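Local coordinates for protein beta-N-acetylhexosaminidase (Akkermansia muciniphila, PDB 6JEB) that hydrolyses terminal non-reducing N-acetylhexosamine units from N-acetyl-beta-D-hexosaminides, including N-glycans and chitobiose, as a zinc-containing member of glycosyl hydrolase family 20, at residues Q446-L449 with K450-Y454; E56-I59 with Y60-T64. All coordinates share one frame; numbering follows the deposited sequence.

Each contact is local, between neighbouring turns of a single helix: interaction 2 lies near the start of helix 55-73, and interaction 1 runs out past the C-terminal end of helix 434-452. Their centres are about 20 Å apart and their nearest atoms about 8 Å, so they do not touch, yet F447, K450 and R451 of interaction 1 reach later residues of helix 55-73. Each contact is partly buried. Interaction 2 has more of its touching residues buried and is set against the strands of the N-terminal domain; a tyrosine-glutamate hydrogen bond and a covered guanidinium dominate it. Interaction 1 has more exposed residues, and its side-chain contacts are chiefly apolar, gathered round a chain reversal after the last helical residue.

Interaction 1: residues Q446-L449 with K450-Y454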
ATOM      1  N   GLN A 446      -4.629  16.702  17.927  1.00 19.18           N
ATOM      2  CA  GLN A 446      -5.046  16.308  19.270  0.50 18.95           C
ATOM      3  C   GLN A 446      -5.705  14.935  19.273  1.00 19.33           C
ATOM      4  O   GLN A 446      -5.508  14.149  20.210  1.00 20.84           O
ATOM      5  CB  GLN A 446      -5.988  17.354  19.868  0.50 20.20           C
ATOM      6  CG  GLN A 446      -5.313  18.658  20.259  0.50 23.10           C
ATOM      7  CD  GLN A 446      -4.123  18.458  21.177  0.50 27.01           C
ATOM      8  OE1 GLN A 446      -4.179  17.682  22.131  0.50 29.31           O
ATOM      9  NE2 GLN A 446      -3.032  19.161  20.890  0.50 28.48           N
ATOM     10  N   PHE A 447      -6.502  14.625  18.239  1.00 18.89           N
ATOM     11  CA  PHE A 447      -7.153  13.315  18.191  1.00 18.56           C
ATOM     12  C   PHE A 447      -6.114  12.203  18.217  1.00 17.91           C
ATOM     13  O   PHE A 447      -6.238  11.231  18.975  1.00 19.59           O
ATOM     14  CB  PHE A 447      -7.995  13.145  16.920  1.00 17.35           C
ATOM     15  CG  PHE A 447      -9.106  14.151  16.735  1.00 17.00           C
ATOM     16  CD1 PHE A 447      -9.454  15.066  17.715  1.00 17.40           C
ATOM     17  CD2 PHE A 447      -9.819  14.152  15.544  1.00 17.77           C
ATOM     18  CE1 PHE A 447     -10.481  15.979  17.496  1.00 17.54           C
ATOM     19  CE2 PHE A 447     -10.850  15.054  15.318  1.00 18.11           C
ATOM     20  CZ  PHE A 447     -11.182  15.971  16.299  1.00 17.87           C
ATOM     21  N   ILE A 448      -5.085  12.324  17.374  1.00 17.02           N
ATOM     22  CA  ILE A 448      -4.089  11.265  17.246  1.00 16.70           C
ATOM     23  C   ILE A 448      -3.169  11.242  18.468  1.00 18.54           C
ATOM     24  O   ILE A 448      -2.725  10.172  18.907  1.00 18.58           O
ATOM     25  CB  ILE A 448      -3.338  11.419  15.905  1.00 16.52           C
ATOM     26  CG1 ILE A 448      -4.308  11.240  14.719  1.00 15.25           C
ATOM     27  CG2 ILE A 448      -2.171  10.438  15.809  1.00 16.01           C
ATOM     28  CD1 ILE A 448      -4.966   9.872  14.636  1.00 16.22           C
ATOM     29  N   LEU A 449      -2.881  12.405  19.052  1.00 18.45           N
ATOM     30  CA  LEU A 449      -2.128  12.428  20.303  1.00 20.58           C
ATOM     31  C   LEU A 449      -2.879  11.683  21.400  1.00 23.95           C
ATOM     32  O   LEU A 449      -2.293  10.885  22.143  1.00 24.95           O
ATOM     33  CB  LEU A 449      -1.873  13.873  20.732  1.00 22.64           C
ATOM     34  CG  LEU A 449      -0.646  14.559  20.141  1.00 25.23           C
ATOM     35  CD1 LEU A 449      -0.698  16.049  20.440  1.00 25.85           C
ATOM     36  CD2 LEU A 449       0.644  13.933  20.690  1.00 24.99           C
ATOM     37  N   LYS A 450      -4.184  11.942  21.516  1.00 22.85           N
ATOM     38  CA  LYS A 450      -4.993  11.301  22.548  1.00 25.72           C
ATOM     39  C   LYS A 450      -5.099   9.801  22.308  1.00 24.74           C
ATOM     40  O   LYS A 450      -4.877   8.997  23.221  1.00 26.55           O
ATOM     41  CB  LYS A 450      -6.384  11.938  22.560  1.00 29.98           C
ATOM     42  CG  LYS A 450      -7.406  11.258  23.471  1.00 35.97           C
ATOM     43  CD  LYS A 450      -8.825  11.694  23.111  1.00 40.79           C
ATOM     44  CE  LYS A 450      -9.844  11.332  24.186  1.00 43.67           C
ATOM     45  NZ  LYS A 450     -10.009   9.861  24.370  1.00 45.26           N
ATOM     46  N   ARG A 451      -5.413   9.405  21.074  1.00 22.68           N
ATOM     47  CA  ARG A 451      -5.762   8.014  20.820  1.00 22.06           C
ATOM     48  C   ARG A 451      -4.528   7.141  20.645  1.00 21.35           C
ATOM     49  O   ARG A 451      -4.516   5.983  21.081  1.00 23.88           O
ATOM     50  CB  ARG A 451      -6.660   7.919  19.586  1.00 21.84           C
ATOM     51  CG  ARG A 451      -6.996   6.500  19.171  1.00 22.07           C
ATOM     52  CD  ARG A 451      -8.116   6.479  18.150  1.00 21.51           C
ATOM     53  NE  ARG A 451      -9.355   7.008  18.710  1.00 21.25           N
ATOM     54  CZ  ARG A 451     -10.210   6.288  19.428  1.00 24.13           C
ATOM     55  NH1 ARG A 451      -9.964   5.002  19.657  1.00 25.53           N
ATOM     56  NH2 ARG A 451     -11.313   6.852  19.911  1.00 24.05           N
ATOM     57  N   PHE A 452      -3.486   7.671  20.011  1.00 20.74           N
ATOM     58  CA  PHE A 452      -2.330   6.865  19.650  1.00 21.68           C
ATOM     59  C   PHE A 452      -1.040   7.313  20.310  1.00 22.36           C
ATOM     60  O   PHE A 452       0.007   6.709  20.047  1.00 23.60           O
ATOM     61  CB  PHE A 452      -2.153   6.827  18.125  1.00 21.64           C
ATOM     62  CG  PHE A 452      -3.323   6.230  17.401  1.00 21.40           C
ATOM     63  CD1 PHE A 452      -3.585   4.872  17.492  1.00 23.61           C
ATOM     64  CD2 PHE A 452      -4.171   7.023  16.640  1.00 21.17           C
ATOM     65  CE1 PHE A 452      -4.665   4.316  16.834  1.00 22.00           C
ATOM     66  CE2 PHE A 452      -5.252   6.470  15.977  1.00 20.12           C
ATOM     67  CZ  PHE A 452      -5.496   5.113  16.071  1.00 22.61           C
ATOM     68  N   ASN A 453      -1.085   8.335  21.168  1.00 22.25           N
ATOM     69  CA  ASN A 453       0.116   8.882  21.798  0.60 24.59           C
ATOM     70  C   ASN A 453       1.179   9.207  20.754  1.00 23.52           C
ATOM     71  O   ASN A 453       2.380   9.020  20.967  1.00 25.53           O
ATOM     72  CB  ASN A 453       0.634   7.954  22.896  0.60 28.68           C
ATOM     73  CG  ASN A 453      -0.424   7.668  23.945  0.60 32.36           C
ATOM     74  OD1 ASN A 453      -1.051   8.588  24.471  0.60 34.75           O
ATOM     75  ND2 ASN A 453      -0.650   6.391  24.230  0.60 35.32           N
ATOM     76  N   TYR A 454       0.725   9.702  19.608  1.00 20.73           N
ATOM     77  CA  TYR A 454       1.587   9.977  18.473  1.00 19.14           C
ATOM     78  C   TYR A 454       1.333  11.398  17.988  1.00 18.51           C
ATOM     79  O   TYR A 454       0.180  11.826  17.878  1.00 19.43           O
ATOM     80  CB  TYR A 454       1.350   8.971  17.322  1.00 19.43           C
ATOM     81  CG  TYR A 454       2.299   9.270  16.202  1.00 17.61           C
ATOM     82  CD1 TYR A 454       3.638   8.940  16.315  1.00 18.23           C
ATOM     83  CD2 TYR A 454       1.880   9.960  15.072  1.00 17.57           C
ATOM     84  CE1 TYR A 454       4.535   9.259  15.325  1.00 17.15           C
ATOM     85  CE2 TYR A 454       2.772  10.281  14.070  1.00 17.15           C
ATOM     86  CZ  TYR A 454       4.098   9.929  14.210  1.00 18.15           C
ATOM     87  OH  TYR A 454       5.006  10.253  13.249  1.00 19.08           O
TER
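The carbonyls of Q446, F447 and I448 accept helical i to i+4 hydrogen bonds from the N-H groups of K450, R451 and F452 respectively, but the next, from N453 N to L449 O, is weak at 3.0 Å and bent to 125°. N453 is the first residue to leave the helix and has positive phi (51°), and from there the chain curls back so that Y454 O comes to lie beside the preceding turn. Y454 O lies 3.4 Å from L449 CA, in a CA-H...O contact, and 3.5 Å from L449 CD2.

I448 serves both ends of this reversal with separate branches. I448 CG2, anti to the backbone N, packs at 3.4 Å from Y454 O and meets the edge of the Y454 ring. CG1 takes the other course, beside the backbone N, and chi2 of -62° turns I448 CD1 to F452 CD2, which it touches at 3.6 Å at the ring edge, in the ring plane. One face of the F452 ring is covered by R451 CG, 3.6 Å above its centre, while the guanidinium of R451 forms a salt bridge with D70. F452 O accepts a hydrogen bond from K111 NZ, and Y454 OH is hydrogen-bonded to R458 NH2.

The arrangement is that of a helix C terminus ended by an asparagine in the left-handed region, here where helix 434-452 packs against helices 55-73 and 106-118.

Interaction 2: residues E56-I59 with Y60-T64; sequences EGRI and YGLAT
The Y60 ring carries E56 O over one face, 3.4 Å above its plane and offset toward the rim, and also meets W426 edge-to-face. At the far end of the ring, Y60 OH donates to E56 OE2 over 2.6 Å, using the anti lone pair of that oxygen, with carboxylate and ring planes 60° apart. E56 CG stands anti to the backbone N (chi1 -178°), which puts E56 CG 3.3 Å from Y60 CE2; the extended chi2 then carries the carboxylate on to the hydroxyl. R58 has its guanidinium face covered by L62 CD1, 3.7 Å above the plane and over its centre.

These are i to i+4 pairs on helix 55-73, which packs on the mixed sheet of the N-terminal family 20 domain: L62 touches L50 and R58 touches S52, both of strand 47-52. R58 turns its polar end to a salt bridge with D28.

E56 O has a second task, accepting Y60 N in the carbonyl plane at 3.1 Å, so backbone and carboxylate of one residue hold the tyrosine at both ends. R93 NH2 is also hydrogen-bonded to Y60 OH. One residue on, G61 N donates a hydrogen bond to G57 O at 2.8 Å.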
ATOM      1  N   GLU A  56     -19.095  -3.987   5.961  1.00 14.09           N
ATOM      2  CA  GLU A  56     -18.071  -3.028   5.560  1.00 13.37           C
ATOM      3  C   GLU A  56     -18.505  -1.599   5.874  1.00 13.64           C
ATOM      4  O   GLU A  56     -17.768  -0.840   6.522  1.00 13.31           O
ATOM      5  CB  GLU A  56     -17.753  -3.190   4.073  1.00 14.40           C
ATOM      6  CG  GLU A  56     -16.664  -2.255   3.624  1.00 15.48           C
ATOM      7  CD  GLU A  56     -16.330  -2.340   2.143  1.00 14.76           C
ATOM      8  OE1 GLU A  56     -17.026  -3.042   1.371  1.00 18.24           O
ATOM      9  OE2 GLU A  56     -15.350  -1.676   1.742  1.00 15.77           O
ATOM     10  N   GLY A  57     -19.707  -1.219   5.431  1.00 12.19           N
ATOM     11  CA  GLY A  57     -20.218   0.101   5.763  1.00 12.55           C
ATOM     12  C   GLY A  57     -20.302   0.337   7.257  1.00 12.31           C
ATOM     13  O   GLY A  57     -20.085   1.458   7.732  1.00 13.14           O
ATOM     14  N   ARG A  58     -20.633  -0.712   8.017  1.00 11.63           N
ATOM     15  CA  ARG A  58     -20.707  -0.589   9.471  1.00 11.39           C
ATOM     16  C   ARG A  58     -19.339  -0.276  10.069  1.00 11.68           C
ATOM     17  O   ARG A  58     -19.226   0.580  10.958  1.00 12.36           O
ATOM     18  CB  ARG A  58     -21.302  -1.857  10.083  1.00 12.99           C
ATOM     19  CG  ARG A  58     -21.457  -1.786  11.589  1.00 12.94           C
ATOM     20  CD  ARG A  58     -22.289  -2.945  12.131  1.00 14.48           C
ATOM     21  NE  ARG A  58     -22.380  -2.854  13.580  1.00 15.20           N
ATOM     22  CZ  ARG A  58     -21.469  -3.362  14.403  1.00 14.49           C
ATOM     23  NH1 ARG A  58     -20.427  -4.027  13.906  1.00 16.21           N
ATOM     24  NH2 ARG A  58     -21.598  -3.210  15.714  1.00 16.18           N
ATOM     25  N   ILE A  59     -18.291  -0.959   9.602  1.00 12.19           N
ATOM     26  CA  ILE A  59     -16.942  -0.646  10.066  1.00 12.40           C
ATOM     27  C   ILE A  59     -16.631   0.822   9.814  1.00 12.35           C
ATOM     28  O   ILE A  59     -16.105   1.529  10.686  1.00 13.95           O
ATOM     29  CB  ILE A  59     -15.908  -1.574   9.396  1.00 12.26           C
ATOM     30  CG1 ILE A  59     -16.017  -2.992   9.964  1.00 14.38           C
ATOM     31  CG2 ILE A  59     -14.485  -1.025   9.566  1.00 13.67           C
ATOM     32  CD1 ILE A  59     -15.238  -4.038   9.186  1.00 17.53           C
ATOM     33  N   TYR A  60     -16.965   1.310   8.615  1.00 12.14           N
ATOM     34  CA  TYR A  60     -16.698   2.711   8.302  1.00 11.13           C
ATOM     35  C   TYR A  60     -17.521   3.646   9.179  1.00 12.75           C
ATOM     36  O   TYR A  60     -17.012   4.668   9.644  1.00 12.67           O
ATOM     37  CB  TYR A  60     -16.950   3.004   6.822  1.00 11.79           C
ATOM     38  CG  TYR A  60     -16.114   2.165   5.879  1.00 11.05           C
ATOM     39  CD1 TYR A  60     -14.820   1.772   6.218  1.00 12.78           C
ATOM     40  CD2 TYR A  60     -16.624   1.750   4.648  1.00 11.50           C
ATOM     41  CE1 TYR A  60     -14.062   0.991   5.358  1.00 13.66           C
ATOM     42  CE2 TYR A  60     -15.870   0.984   3.786  1.00 12.64           C
ATOM     43  CZ  TYR A  60     -14.593   0.600   4.145  1.00 12.73           C
ATOM     44  OH  TYR A  60     -13.855  -0.181   3.282  1.00 13.69           O
ATOM     45  N   GLY A  61     -18.799   3.328   9.401  1.00 12.25           N
ATOM     46  CA  GLY A  61     -19.612   4.181  10.259  1.00 13.35           C
ATOM     47  C   GLY A  61     -19.071   4.253  11.673  1.00 12.80           C
ATOM     48  O   GLY A  61     -19.065   5.321  12.296  1.00 13.41           O
ATOM     49  N   LEU A  62     -18.602   3.118  12.196  1.00 13.53           N
ATOM     50  CA  LEU A  62     -17.986   3.114  13.517  1.00 13.67           C
ATOM     51  C   LEU A  62     -16.677   3.898  13.529  1.00 13.01           C
ATOM     52  O   LEU A  62     -16.335   4.504  14.551  1.00 14.27           O
ATOM     53  CB  LEU A  62     -17.796   1.673  14.008  1.00 13.99           C
ATOM     54  CG  LEU A  62     -19.088   0.899  14.293  1.00 15.85           C
ATOM     55  CD1 LEU A  62     -18.808  -0.587  14.535  1.00 17.90           C
ATOM     56  CD2 LEU A  62     -19.834   1.516  15.475  1.00 17.39           C
ATOM     57  N   ALA A  63     -15.937   3.901  12.412  1.00 13.59           N
ATOM     58  CA  ALA A  63     -14.726   4.716  12.328  1.00 12.89           C
ATOM     59  C   ALA A  63     -15.059   6.205  12.380  1.00 12.70           C
ATOM     60  O   ALA A  63     -14.353   6.987  13.035  1.00 13.18           O
ATOM     61  CB  ALA A  63     -13.951   4.378  11.054  1.00 15.09           C
ATOM     62  N   THR A  64     -16.128   6.620  11.700  1.00 12.88           N
ATOM     63  CA  THR A  64     -16.567   8.005  11.820  1.00 13.20           C
ATOM     64  C   THR A  64     -17.008   8.318  13.242  1.00 12.90           C
ATOM     65  O   THR A  64     -16.666   9.376  13.788  1.00 13.02           O
ATOM     66  CB  THR A  64     -17.694   8.256  10.822  1.00 12.58           C
ATOM     67  OG1 THR A  64     -17.149   8.152   9.502  1.00 13.30           O
ATOM     68  CG2 THR A  64     -18.316   9.643  11.027  1.00 14.12           C
TER